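Local structure of HD domain-containing protein (Aquifex aeolicus, 2HEK) at residues V198-L203 / I325-S330; A205-L210 / S340-S345; E319-N324 / K335-S340. The protein is an HD-domain protein that binds zinc and, at sites far from the metal, GDP, and may act as a dGTPase. All blocks are in the same frame, centred on the assembly; numbering follows the deposited sequence.

Interaction 1 of 3, residues V198-L203 / I325-S330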
ATOM      1  N   VAL A 198      18.604   4.031 -19.593  1.00 31.95           N
ATOM      2  CA  VAL A 198      18.331   4.409 -18.205  1.00 34.37           C
ATOM      3  C   VAL A 198      19.481   5.284 -17.692  1.00 34.18           C
ATOM      4  O   VAL A 198      20.631   4.911 -17.838  1.00 38.96           O
ATOM      5  CB  VAL A 198      18.200   3.154 -17.276  1.00 34.81           C
ATOM      6  CG1 VAL A 198      17.740   3.542 -15.834  1.00 32.83           C
ATOM      7  CG2 VAL A 198      17.234   2.120 -17.881  1.00 35.17           C
ATOM      8  N   ASP A 199      19.179   6.447 -17.132  1.00 35.32           N
ATOM      9  CA  ASP A 199      20.188   7.238 -16.426  1.00 36.23           C
ATOM     10  C   ASP A 199      20.752   6.448 -15.237  1.00 40.31           C
ATOM     11  O   ASP A 199      20.065   5.625 -14.634  1.00 39.01           O
ATOM     12  CB  ASP A 199      19.588   8.524 -15.916  1.00 37.49           C
ATOM     13  CG  ASP A 199      20.657   9.498 -15.460  1.00 44.75           C
ATOM     14  OD1 ASP A 199      21.455   9.916 -16.325  1.00 47.52           O
ATOM     15  OD2 ASP A 199      20.731   9.818 -14.255  1.00 45.47           O
ATOM     16  N   GLU A 200      22.004   6.682 -14.878  1.00 40.60           N
ATOM     17  CA  GLU A 200      22.590   5.927 -13.793  1.00 43.68           C
ATOM     18  C   GLU A 200      21.835   6.116 -12.483  1.00 40.91           C
ATOM     19  O   GLU A 200      21.859   5.238 -11.654  1.00 44.60           O
ATOM     20  CB  GLU A 200      24.068   6.267 -13.612  1.00 52.62           C
ATOM     21  CG  GLU A 200      24.842   5.105 -13.007  1.00 60.45           C
ATOM     22  CD  GLU A 200      26.326   5.369 -12.886  1.00 66.80           C
ATOM     23  OE1 GLU A 200      26.800   6.449 -13.321  1.00 69.51           O
ATOM     24  OE2 GLU A 200      27.018   4.483 -12.346  1.00 70.00           O
ATOM     25  N   SER A 201      21.150   7.243 -12.292  1.00 39.14           N
ATOM     26  CA  SER A 201      20.333   7.451 -11.090  1.00 38.91           C
ATOM     27  C   SER A 201      19.148   6.466 -11.019  1.00 39.46           C
ATOM     28  O   SER A 201      18.450   6.378  -9.999  1.00 38.95           O
ATOM     29  CB  SER A 201      19.819   8.886 -11.037  1.00 38.65           C
ATOM     30  OG  SER A 201      18.970   9.167 -12.149  1.00 40.94           O
ATOM     31  N   GLY A 202      18.915   5.742 -12.109  1.00 37.51           N
ATOM     32  CA  GLY A 202      17.865   4.746 -12.143  1.00 35.90           C
ATOM     33  C   GLY A 202      18.349   3.315 -12.136  1.00 35.66           C
ATOM     34  O   GLY A 202      17.564   2.401 -12.444  1.00 33.84           O
ATOM     35  N   LEU A 203      19.626   3.094 -11.797  1.00 34.86           N
ATOM     36  CA  LEU A 203      20.169   1.721 -11.785  1.00 35.69           C
ATOM     37  C   LEU A 203      19.423   0.765 -10.852  1.00 35.24           C
ATOM     38  O   LEU A 203      19.153  -0.387 -11.227  1.00 36.16           O
ATOM     39  CB  LEU A 203      21.645   1.701 -11.443  1.00 37.97           C
ATOM     40  CG  LEU A 203      22.398   0.437 -11.892  1.00 39.98           C
ATOM     41  CD1 LEU A 203      22.073  -0.006 -13.331  1.00 41.05           C
ATOM     42  CD2 LEU A 203      23.919   0.672 -11.763  1.00 44.60           C
ATOM     43  N   ILE A 325      20.623  -3.780 -22.601  1.00 49.08           N
ATOM     44  CA  ILE A 325      20.079  -2.574 -21.995  1.00 44.94           C
ATOM     45  C   ILE A 325      21.190  -1.587 -21.662  1.00 44.67           C
ATOM     46  O   ILE A 325      22.172  -1.956 -21.032  1.00 43.30           O
ATOM     47  CB  ILE A 325      19.244  -2.850 -20.691  1.00 42.73           C
ATOM     48  CG1 ILE A 325      18.050  -3.782 -20.999  1.00 41.81           C
ATOM     49  CG2 ILE A 325      18.770  -1.495 -20.099  1.00 39.41           C
ATOM     50  CD1 ILE A 325      17.272  -4.257 -19.720  1.00 41.63           C
ATOM     51  N   TYR A 326      20.988  -0.331 -22.057  1.00 45.41           N
ATOM     52  CA  TYR A 326      21.977   0.716 -21.829  1.00 47.61           C
ATOM     53  C   TYR A 326      21.666   1.643 -20.674  1.00 44.84           C
ATOM     54  O   TYR A 326      20.513   1.990 -20.411  1.00 43.09           O
ATOM     55  CB  TYR A 326      22.167   1.538 -23.099  1.00 61.60           C
ATOM     56  CG  TYR A 326      22.762   0.746 -24.227  1.00 49.53           C
ATOM     57  CD1 TYR A 326      21.960   0.247 -25.242  1.00 56.94           C
ATOM     58  CD2 TYR A 326      24.124   0.484 -24.269  1.00 58.02           C
ATOM     59  CE1 TYR A 326      22.497  -0.486 -26.277  1.00 58.99           C
ATOM     60  CE2 TYR A 326      24.679  -0.240 -25.305  1.00 58.74           C
ATOM     61  CZ  TYR A 326      23.862  -0.724 -26.299  1.00 53.14           C
ATOM     62  OH  TYR A 326      24.411  -1.450 -27.332  1.00 59.29           O
ATOM     63  N   VAL A 327      22.725   2.018 -19.985  1.00 43.43           N
ATOM     64  CA  VAL A 327      22.669   2.913 -18.869  1.00 44.85           C
ATOM     65  C   VAL A 327      23.597   4.071 -19.209  1.00 49.13           C
ATOM     66  O   VAL A 327      24.741   3.846 -19.595  1.00 52.49           O
ATOM     67  CB  VAL A 327      23.132   2.214 -17.570  1.00 43.34           C
ATOM     68  CG1 VAL A 327      23.283   3.233 -16.455  1.00 42.84           C
ATOM     69  CG2 VAL A 327      22.108   1.097 -17.158  1.00 43.58           C
ATOM     70  N   LEU A 328      23.101   5.297 -19.078  1.00 50.96           N
ATOM     71  CA  LEU A 328      23.915   6.483 -19.328  1.00 52.86           C
ATOM     72  C   LEU A 328      24.657   6.871 -18.071  1.00 56.66           C
ATOM     73  O   LEU A 328      24.053   7.291 -17.085  1.00 56.61           O
ATOM     74  CB  LEU A 328      23.062   7.650 -19.836  1.00 51.02           C
ATOM     75  CG  LEU A 328      23.781   8.957 -20.199  1.00 50.08           C
ATOM     76  CD1 LEU A 328      24.643   8.812 -21.455  1.00 50.17           C
ATOM     77  CD2 LEU A 328      22.774  10.037 -20.388  1.00 48.45           C
ATOM     78  N   SER A 329      25.976   6.710 -18.122  1.00 62.22           N
ATOM     79  CA  SER A 329      26.871   7.041 -17.021  1.00 69.27           C
ATOM     80  C   SER A 329      27.479   8.430 -17.205  1.00 72.52           C
ATOM     81  O   SER A 329      27.269   9.075 -18.235  1.00 72.33           O
ATOM     82  CB  SER A 329      27.996   6.014 -16.953  1.00 72.04           C
ATOM     83  OG  SER A 329      28.922   6.364 -15.936  1.00 76.39           O
ATOM     84  N   SER A 330      28.234   8.889 -16.211  1.00 75.78           N
ATOM     85  CA  SER A 330      29.013  10.122 -16.369  1.00 79.86           C
ATOM     86  C   SER A 330      30.121   9.944 -17.430  1.00 81.21           C
ATOM     87  O   SER A 330      30.515  10.906 -18.094  1.00 81.63           O
ATOM     88  CB  SER A 330      29.575  10.612 -15.027  1.00 80.83           C
ATOM     89  OG  SER A 330      30.148   9.551 -14.279  1.00 82.80           O
TER
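Val198 and Val327 pair as neighbours on two parallel strands, and the backbone bonds run from the residues on either side of Val327 to the two ends of Val198. Val198 N donates to Tyr326 O at 2.9 Å, nearly straight at 170°, and Leu328 N returns a bond of 2.8 Å to Val198 O. That same oxygen also receives a CA-H...O contact from Val327 CA. Two residues further on, Glu200 N reaches Leu328 O in a weak bond as the chain leaves the strand for a 3-10 turn.

The valine side chains share one face of the sheet. Val327 CG2 meets Leu203 CD1 at 4.0 Å, the two side chains crossing at about a right angle, while Val327 CG1 rests 3.9 Å from Glu200 CA. On the opposite face lie Asp199 and Leu328. Asp199 directs its carboxylate to Ser201, two residues on in its own chain: CG stands anti to the backbone N (chi1 -167°), and OD2 accepts from Ser201 OG at 2.8 Å through its anti lone pair and from Ser201 N from above the carboxylate plane, forming an Asx turn. An alanine in place of Asp199 would probably leave Ser201 N and OG without their acceptor and make the turn out of the strand less firmly fixed. Gly202 then sits at the N-cap of the next helix.

Within the mixed sheet, strand 195-199 lies between 189-192 and 326-329, which in turn pairs with 332-335. Helix 336-339 packs on Val327 through Ala336 and Leu339, and helix 203-221 starts directly after the turn.

Interaction 2 of 3, residues A205-L210 / S340-S345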
ATOM      1  N   ALA A 205      16.239   1.220  -9.732  1.00 30.02           N
ATOM      2  CA  ALA A 205      14.909   1.020 -10.325  1.00 30.19           C
ATOM      3  C   ALA A 205      14.957  -0.016 -11.442  1.00 29.31           C
ATOM      4  O   ALA A 205      14.006  -0.779 -11.614  1.00 30.37           O
ATOM      5  CB  ALA A 205      14.319   2.340 -10.838  1.00 32.83           C
ATOM      6  N   LEU A 206      16.032  -0.040 -12.229  1.00 29.91           N
ATOM      7  CA  LEU A 206      16.156  -1.069 -13.298  1.00 27.73           C
ATOM      8  C   LEU A 206      16.336  -2.478 -12.714  1.00 26.84           C
ATOM      9  O   LEU A 206      15.703  -3.428 -13.159  1.00 26.39           O
ATOM     10  CB  LEU A 206      17.337  -0.746 -14.241  1.00 30.64           C
ATOM     11  CG  LEU A 206      17.683  -1.784 -15.322  1.00 30.81           C
ATOM     12  CD1 LEU A 206      16.530  -2.017 -16.315  1.00 28.24           C
ATOM     13  CD2 LEU A 206      19.011  -1.427 -16.051  1.00 30.91           C
ATOM     14  N   GLU A 207      17.232  -2.607 -11.725  1.00 29.60           N
ATOM     15  CA  GLU A 207      17.379  -3.845 -10.963  1.00 29.33           C
ATOM     16  C   GLU A 207      16.013  -4.302 -10.434  1.00 26.49           C
ATOM     17  O   GLU A 207      15.664  -5.469 -10.563  1.00 29.12           O
ATOM     18  CB  GLU A 207      18.375  -3.619  -9.787  1.00 29.43           C
ATOM     19  CG  GLU A 207      19.838  -3.524 -10.300  1.00 31.53           C
ATOM     20  CD  GLU A 207      20.877  -3.246  -9.219  1.00 34.71           C
ATOM     21  OE1 GLU A 207      20.494  -2.849  -8.099  1.00 32.87           O
ATOM     22  OE2 GLU A 207      22.082  -3.418  -9.528  1.00 44.51           O
ATOM     23  N   ASN A 208      15.254  -3.405  -9.807  1.00 26.83           N
ATOM     24  CA  ASN A 208      13.967  -3.790  -9.250  1.00 28.89           C
ATOM     25  C   ASN A 208      13.020  -4.297 -10.356  1.00 27.34           C
ATOM     26  O   ASN A 208      12.303  -5.284 -10.190  1.00 27.05           O
ATOM     27  CB  ASN A 208      13.301  -2.604  -8.531  1.00 29.76           C
ATOM     28  CG  ASN A 208      11.906  -2.944  -8.071  1.00 36.46           C
ATOM     29  OD1 ASN A 208      11.735  -3.833  -7.277  1.00 38.06           O
ATOM     30  ND2 ASN A 208      10.900  -2.292  -8.633  1.00 43.39           N
ATOM     31  N   PHE A 209      13.007  -3.597 -11.477  1.00 26.47           N
ATOM     32  CA  PHE A 209      12.159  -3.987 -12.617  1.00 23.56           C
ATOM     33  C   PHE A 209      12.481  -5.402 -13.104  1.00 24.71           C
ATOM     34  O   PHE A 209      11.579  -6.226 -13.272  1.00 24.72           O
ATOM     35  CB  PHE A 209      12.316  -2.940 -13.739  1.00 27.81           C
ATOM     36  CG  PHE A 209      11.606  -3.313 -14.994  1.00 29.18           C
ATOM     37  CD1 PHE A 209      10.226  -3.184 -15.083  1.00 27.73           C
ATOM     38  CD2 PHE A 209      12.309  -3.871 -16.063  1.00 34.23           C
ATOM     39  CE1 PHE A 209       9.532  -3.574 -16.263  1.00 30.72           C
ATOM     40  CE2 PHE A 209      11.633  -4.262 -17.258  1.00 35.76           C
ATOM     41  CZ  PHE A 209      10.230  -4.103 -17.345  1.00 33.93           C
ATOM     42  N   LEU A 210      13.762  -5.713 -13.297  1.00 25.36           N
ATOM     43  CA  LEU A 210      14.166  -7.052 -13.754  1.00 25.33           C
ATOM     44  C   LEU A 210      13.851  -8.158 -12.741  1.00 26.08           C
ATOM     45  O   LEU A 210      13.473  -9.256 -13.144  1.00 25.57           O
ATOM     46  CB  LEU A 210      15.674  -7.092 -14.122  1.00 25.52           C
ATOM     47  CG  LEU A 210      16.043  -6.080 -15.228  1.00 27.85           C
ATOM     48  CD1 LEU A 210      17.559  -5.897 -15.237  1.00 31.07           C
ATOM     49  CD2 LEU A 210      15.507  -6.576 -16.623  1.00 27.68           C
ATOM     50  N   SER A 340      26.237  -2.826 -13.284  1.00 51.43           N
ATOM     51  CA  SER A 340      25.573  -3.533 -12.153  1.00 47.92           C
ATOM     52  C   SER A 340      26.094  -4.963 -12.091  1.00 48.28           C
ATOM     53  O   SER A 340      25.734  -5.802 -12.948  1.00 47.97           O
ATOM     54  CB  SER A 340      24.025  -3.509 -12.300  1.00 47.10           C
ATOM     55  OG  SER A 340      23.325  -4.407 -11.407  1.00 42.52           O
ATOM     56  N   PRO A 341      26.956  -5.263 -11.090  1.00 48.60           N
ATOM     57  CA  PRO A 341      27.372  -6.665 -10.958  1.00 47.91           C
ATOM     58  C   PRO A 341      26.139  -7.591 -10.798  1.00 47.48           C
ATOM     59  O   PRO A 341      26.134  -8.720 -11.318  1.00 46.48           O
ATOM     60  CB  PRO A 341      28.232  -6.664  -9.682  1.00 48.80           C
ATOM     61  CG  PRO A 341      28.724  -5.232  -9.550  1.00 50.63           C
ATOM     62  CD  PRO A 341      27.560  -4.399 -10.053  1.00 48.83           C
ATOM     63  N   LEU A 342      25.092  -7.106 -10.126  1.00 45.23           N
ATOM     64  CA  LEU A 342      23.935  -7.986  -9.874  1.00 45.13           C
ATOM     65  C   LEU A 342      23.237  -8.369 -11.208  1.00 45.20           C
ATOM     66  O   LEU A 342      23.003  -9.549 -11.512  1.00 48.70           O
ATOM     67  CB  LEU A 342      22.960  -7.329  -8.904  1.00 40.84           C
ATOM     68  CG  LEU A 342      21.597  -8.041  -8.873  1.00 41.16           C
ATOM     69  CD1 LEU A 342      21.754  -9.329  -8.147  1.00 42.88           C
ATOM     70  CD2 LEU A 342      20.493  -7.208  -8.270  1.00 37.84           C
ATOM     71  N   ILE A 343      22.925  -7.369 -12.011  1.00 42.28           N
ATOM     72  CA  ILE A 343      22.353  -7.618 -13.326  1.00 42.52           C
ATOM     73  C   ILE A 343      23.271  -8.547 -14.154  1.00 47.03           C
ATOM     74  O   ILE A 343      22.788  -9.483 -14.838  1.00 44.97           O
ATOM     75  CB  ILE A 343      22.090  -6.294 -14.050  1.00 41.13           C
ATOM     76  CG1 ILE A 343      20.957  -5.524 -13.336  1.00 41.02           C
ATOM     77  CG2 ILE A 343      21.765  -6.530 -15.486  1.00 41.26           C
ATOM     78  CD1 ILE A 343      20.631  -4.173 -13.957  1.00 40.66           C
ATOM     79  N   ALA A 344      24.587  -8.283 -14.078  1.00 47.94           N
ATOM     80  CA  ALA A 344      25.608  -9.099 -14.741  1.00 49.47           C
ATOM     81  C   ALA A 344      25.479 -10.563 -14.359  1.00 48.66           C
ATOM     82  O   ALA A 344      25.870 -11.448 -15.137  1.00 50.31           O
ATOM     83  CB  ALA A 344      27.025  -8.602 -14.371  1.00 49.52           C
ATOM     84  N   SER A 345      24.955 -10.805 -13.159  1.00 46.54           N
ATOM     85  CA  SER A 345      24.919 -12.137 -12.576  1.00 49.04           C
ATOM     86  C   SER A 345      23.564 -12.890 -12.634  1.00 48.28           C
ATOM     87  O   SER A 345      23.511 -14.091 -12.291  1.00 47.92           O
ATOM     88  CB  SER A 345      25.296 -12.017 -11.114  1.00 53.05           C
ATOM     89  OG  SER A 345      24.138 -11.638 -10.377  1.00 60.26           O
TER
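Glu207 and Ser340 make the polar link between the two helices. Ser340 OG donates to Glu207 OE2 over a very short 2.5 Å, and the same hydroxyl oxygen accepts from Ile343 N at 3.0 Å and 171°. The serine is thus the N-cap of helix 341-345, its hydroxyl accepting from that helix and donating to the glutamate of the other. With OG anti to the backbone N (chi1 167°), the hydroxyl is placed between Ile343 N and Glu207 OE2. The glutamate chain is extended beyond CG, which carries its carboxylate across to the cap. Its other oxygen, OE1, forms a salt bridge with Arg204, and a weak bond joins OE2 to Tyr214 OH of the second subunit; the buried carboxylate thus has partners at both oxygens, and the arginine would probably favour its ionised form.

The apolar part centres on the end of Ile343. Its CD1 touches Leu210 CD1 at 3.7 Å, Leu206 CD2 at 3.8 Å and Glu207 CG, also at 3.8 Å. Both leucines cross the isoleucine at about a right angle, whereas the aliphatic stem of Glu207 passes it more obliquely. Leu342 CD2 adds a looser contact with Glu207 CD at 4.1 Å.

The short helical segments run nearly parallel, at 24°, with their axes 10.6 Å apart, a separation bridged by these side chains. Helix 203-221 also meets helix 183-187 through Ala205 and Phe209, while Tyr321 packs on Ile343 and helix 336-339 lies against Leu206. The second subunit borders the contact, where Ser345 O bonds to its Ser345 OG.

Interaction 3 of 3, residues E319-N324 / K335-S340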
ATOM      1  N   GLU A 319      15.390 -15.879 -20.376  1.00 50.05           N
ATOM      2  CA  GLU A 319      16.436 -14.963 -19.949  1.00 56.70           C
ATOM      3  C   GLU A 319      15.870 -13.848 -19.083  1.00 48.01           C
ATOM      4  O   GLU A 319      14.983 -13.130 -19.494  1.00 50.26           O
ATOM      5  CB  GLU A 319      17.133 -14.334 -21.167  1.00 54.72           C
ATOM      6  CG  GLU A 319      18.282 -15.160 -21.775  1.00 60.93           C
ATOM      7  CD  GLU A 319      19.135 -14.327 -22.725  1.00 58.60           C
ATOM      8  OE1 GLU A 319      18.580 -13.791 -23.719  1.00 67.32           O
ATOM      9  OE2 GLU A 319      20.355 -14.194 -22.468  1.00 68.10           O
ATOM     10  N   VAL A 320      16.442 -13.690 -17.905  1.00 45.52           N
ATOM     11  CA  VAL A 320      16.000 -12.700 -16.931  1.00 45.73           C
ATOM     12  C   VAL A 320      16.621 -11.338 -17.276  1.00 46.24           C
ATOM     13  O   VAL A 320      16.069 -10.277 -16.948  1.00 45.24           O
ATOM     14  CB  VAL A 320      16.434 -13.168 -15.534  1.00 45.81           C
ATOM     15  CG1 VAL A 320      16.267 -12.067 -14.458  1.00 46.93           C
ATOM     16  CG2 VAL A 320      15.684 -14.468 -15.165  1.00 43.65           C
ATOM     17  N   TYR A 321      17.776 -11.375 -17.935  1.00 43.96           N
ATOM     18  CA  TYR A 321      18.383 -10.173 -18.480  1.00 43.38           C
ATOM     19  C   TYR A 321      18.991 -10.548 -19.832  1.00 44.70           C
ATOM     20  O   TYR A 321      19.752 -11.507 -19.916  1.00 42.45           O
ATOM     21  CB  TYR A 321      19.456  -9.642 -17.546  1.00 50.03           C
ATOM     22  CG  TYR A 321      20.357  -8.589 -18.185  1.00 43.74           C
ATOM     23  CD1 TYR A 321      19.826  -7.391 -18.669  1.00 48.73           C
ATOM     24  CD2 TYR A 321      21.735  -8.790 -18.292  1.00 46.82           C
ATOM     25  CE1 TYR A 321      20.647  -6.415 -19.260  1.00 49.96           C
ATOM     26  CE2 TYR A 321      22.569  -7.821 -18.880  1.00 48.37           C
ATOM     27  CZ  TYR A 321      22.019  -6.637 -19.356  1.00 46.11           C
ATOM     28  OH  TYR A 321      22.828  -5.663 -19.935  1.00 50.18           O
ATOM     29  N   GLY A 322      18.647  -9.802 -20.871  1.00 49.20           N
ATOM     30  CA  GLY A 322      19.074 -10.137 -22.245  1.00 54.71           C
ATOM     31  C   GLY A 322      20.397  -9.561 -22.745  1.00 56.97           C
ATOM     32  O   GLY A 322      20.765  -9.794 -23.900  1.00 59.01           O
ATOM     33  N   GLY A 323      21.108  -8.813 -21.899  1.00 56.49           N
ATOM     34  CA  GLY A 323      22.409  -8.230 -22.257  1.00 58.61           C
ATOM     35  C   GLY A 323      22.384  -6.985 -23.145  1.00 60.03           C
ATOM     36  O   GLY A 323      23.439  -6.494 -23.554  1.00 61.34           O
ATOM     37  N   ASN A 324      21.190  -6.465 -23.420  1.00 59.26           N
ATOM     38  CA  ASN A 324      20.984  -5.397 -24.395  1.00 60.31           C
ATOM     39  C   ASN A 324      20.285  -4.151 -23.833  1.00 55.87           C
ATOM     40  O   ASN A 324      19.442  -3.546 -24.505  1.00 55.88           O
ATOM     41  CB  ASN A 324      20.139  -5.898 -25.567  1.00 67.38           C
ATOM     42  CG  ASN A 324      20.786  -7.058 -26.298  1.00 72.51           C
ATOM     43  OD1 ASN A 324      21.997  -7.074 -26.505  1.00 77.00           O
ATOM     44  ND2 ASN A 324      19.976  -8.034 -26.690  1.00 75.97           N
ATOM     45  N   LYS A 335      26.571  -0.762 -21.242  1.00 59.30           N
ATOM     46  CA  LYS A 335      25.637  -1.863 -21.016  1.00 57.41           C
ATOM     47  C   LYS A 335      25.338  -1.958 -19.520  1.00 54.16           C
ATOM     48  O   LYS A 335      26.235  -1.728 -18.701  1.00 52.09           O
ATOM     49  CB  LYS A 335      26.259  -3.178 -21.464  1.00 57.14           C
ATOM     50  CG  LYS A 335      26.428  -3.345 -22.953  1.00 59.52           C
ATOM     51  CD  LYS A 335      25.099  -3.413 -23.664  1.00 60.49           C
ATOM     52  CE  LYS A 335      25.209  -4.231 -24.930  1.00 62.20           C
ATOM     53  NZ  LYS A 335      24.035  -3.966 -25.789  1.00 64.41           N
ATOM     54  N   ALA A 336      24.093  -2.303 -19.158  1.00 51.70           N
ATOM     55  CA  ALA A 336      23.682  -2.365 -17.736  1.00 47.21           C
ATOM     56  C   ALA A 336      24.513  -3.309 -16.886  1.00 46.90           C
ATOM     57  O   ALA A 336      24.771  -3.029 -15.706  1.00 46.21           O
ATOM     58  CB  ALA A 336      22.171  -2.724 -17.608  1.00 47.20           C
ATOM     59  N   HIS A 337      24.874  -4.463 -17.450  1.00 48.57           N
ATOM     60  CA  HIS A 337      25.760  -5.397 -16.751  1.00 53.22           C
ATOM     61  C   HIS A 337      27.175  -4.824 -16.526  1.00 55.85           C
ATOM     62  O   HIS A 337      27.825  -5.174 -15.536  1.00 56.49           O
ATOM     63  CB  HIS A 337      25.823  -6.767 -17.441  1.00 52.71           C
ATOM     64  CG  HIS A 337      26.258  -6.716 -18.867  1.00 54.87           C
ATOM     65  ND1 HIS A 337      25.399  -6.385 -19.893  1.00 55.04           N
ATOM     66  CD2 HIS A 337      27.453  -6.985 -19.447  1.00 55.78           C
ATOM     67  CE1 HIS A 337      26.045  -6.451 -21.045  1.00 56.34           C
ATOM     68  NE2 HIS A 337      27.295  -6.806 -20.801  1.00 56.77           N
ATOM     69  N   GLU A 338      27.630  -3.922 -17.411  1.00 58.16           N
ATOM     70  CA  GLU A 338      28.926  -3.226 -17.201  1.00 60.31           C
ATOM     71  C   GLU A 338      28.917  -2.390 -15.913  1.00 59.93           C
ATOM     72  O   GLU A 338      29.962  -2.211 -15.278  1.00 63.09           O
ATOM     73  CB  GLU A 338      29.336  -2.367 -18.413  1.00 58.25           C
ATOM     74  CG  GLU A 338      29.584  -3.170 -19.686  1.00 60.64           C
ATOM     75  CD  GLU A 338      30.002  -2.330 -20.908  1.00 60.77           C
ATOM     76  OE1 GLU A 338      30.865  -2.827 -21.658  1.00 66.04           O
ATOM     77  OE2 GLU A 338      29.489  -1.204 -21.135  1.00 60.61           O
ATOM     78  N   LEU A 339      27.738  -1.901 -15.513  1.00 59.69           N
ATOM     79  CA  LEU A 339      27.612  -1.056 -14.312  1.00 56.72           C
ATOM     80  C   LEU A 339      26.974  -1.733 -13.089  1.00 53.08           C
ATOM     81  O   LEU A 339      27.127  -1.242 -11.985  1.00 51.52           O
ATOM     82  CB  LEU A 339      26.879   0.264 -14.619  1.00 58.83           C
ATOM     83  CG  LEU A 339      27.435   1.148 -15.749  1.00 61.74           C
ATOM     84  CD1 LEU A 339      26.722   2.485 -15.764  1.00 61.84           C
ATOM     85  CD2 LEU A 339      28.950   1.340 -15.627  1.00 61.01           C
ATOM     86  N   SER A 340      26.237  -2.826 -13.284  1.00 51.43           N
ATOM     87  CA  SER A 340      25.573  -3.533 -12.153  1.00 47.92           C
ATOM     88  C   SER A 340      26.094  -4.963 -12.091  1.00 48.28           C
ATOM     89  O   SER A 340      25.734  -5.802 -12.948  1.00 47.97           O
ATOM     90  CB  SER A 340      24.025  -3.509 -12.300  1.00 47.10           C
ATOM     91  OG  SER A 340      23.325  -4.407 -11.407  1.00 42.52           O
TER
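Tyr321 reaches from the loop after strand 311-318 to His337 in the short, weakly bonded helix at about 336-339. From CB, which points toward 335-340, CG stands anti to the backbone N (chi1 166°). Over the ring's centre, on one face, lies Gly323 N of the tyrosine's own loop, 3.3 Å above the plane, as the chain folds back across it. Further out, CE2 meets His337 CB at 3.7 Å and His337 ND1 at 3.3 Å, and CZ lies 4.3 Å from Ala336 CB, which approaches obliquely. At the tip, Tyr321 OH and His337 ND1 share a hydrogen bond of 2.7 Å in which either atom could be the donor.

The hydroxyl lies in the plane of the imidazole, at its edge, and ND1 lies in the plane of the phenol ring. The rings meet rim to rim with their planes 58° apart, neither covering the other's face. Beyond the ring pair, Gly323 O comes within 3.2 Å of Lys335 CE and 3.6 Å of His337 CE1. Positive phi at Gly323 suits a residue without a side chain. The backbone N of Lys335 donates to Glu338 OE2.

This surface contact lies at the open end of the hairpin 326-329/332-335, joining the loop through which the chain enters it to the helix by which the chain leaves. A backbone bond between Ala336 and Ile325 links the same two parts. On the neighbouring helices, Leu339 packs on Leu203 of helix 203-221, and His337 rests against Ala344 of helix 341-345.

How the interactions relate
Interaction 2 is fully buried, interaction 1 partly so, and interaction 3 lies at the surface, all on one side of the chain's centre. Interactions 1 and 2 both join the region 195-221, a strand followed by a helix, to the later part 325-345. Interaction 3 is local, linking the loop before that part to the helix within it. Backbone pairing in a sheet dominates the first, a buried carboxylate-cap bond amid aliphatic packing the second, and a phenol-imidazole bond the third. Leu206 touches Ile325, Val327 and Ala336, and Ser340 belongs to interactions 2 and 3, so the three contacts pack as one unit.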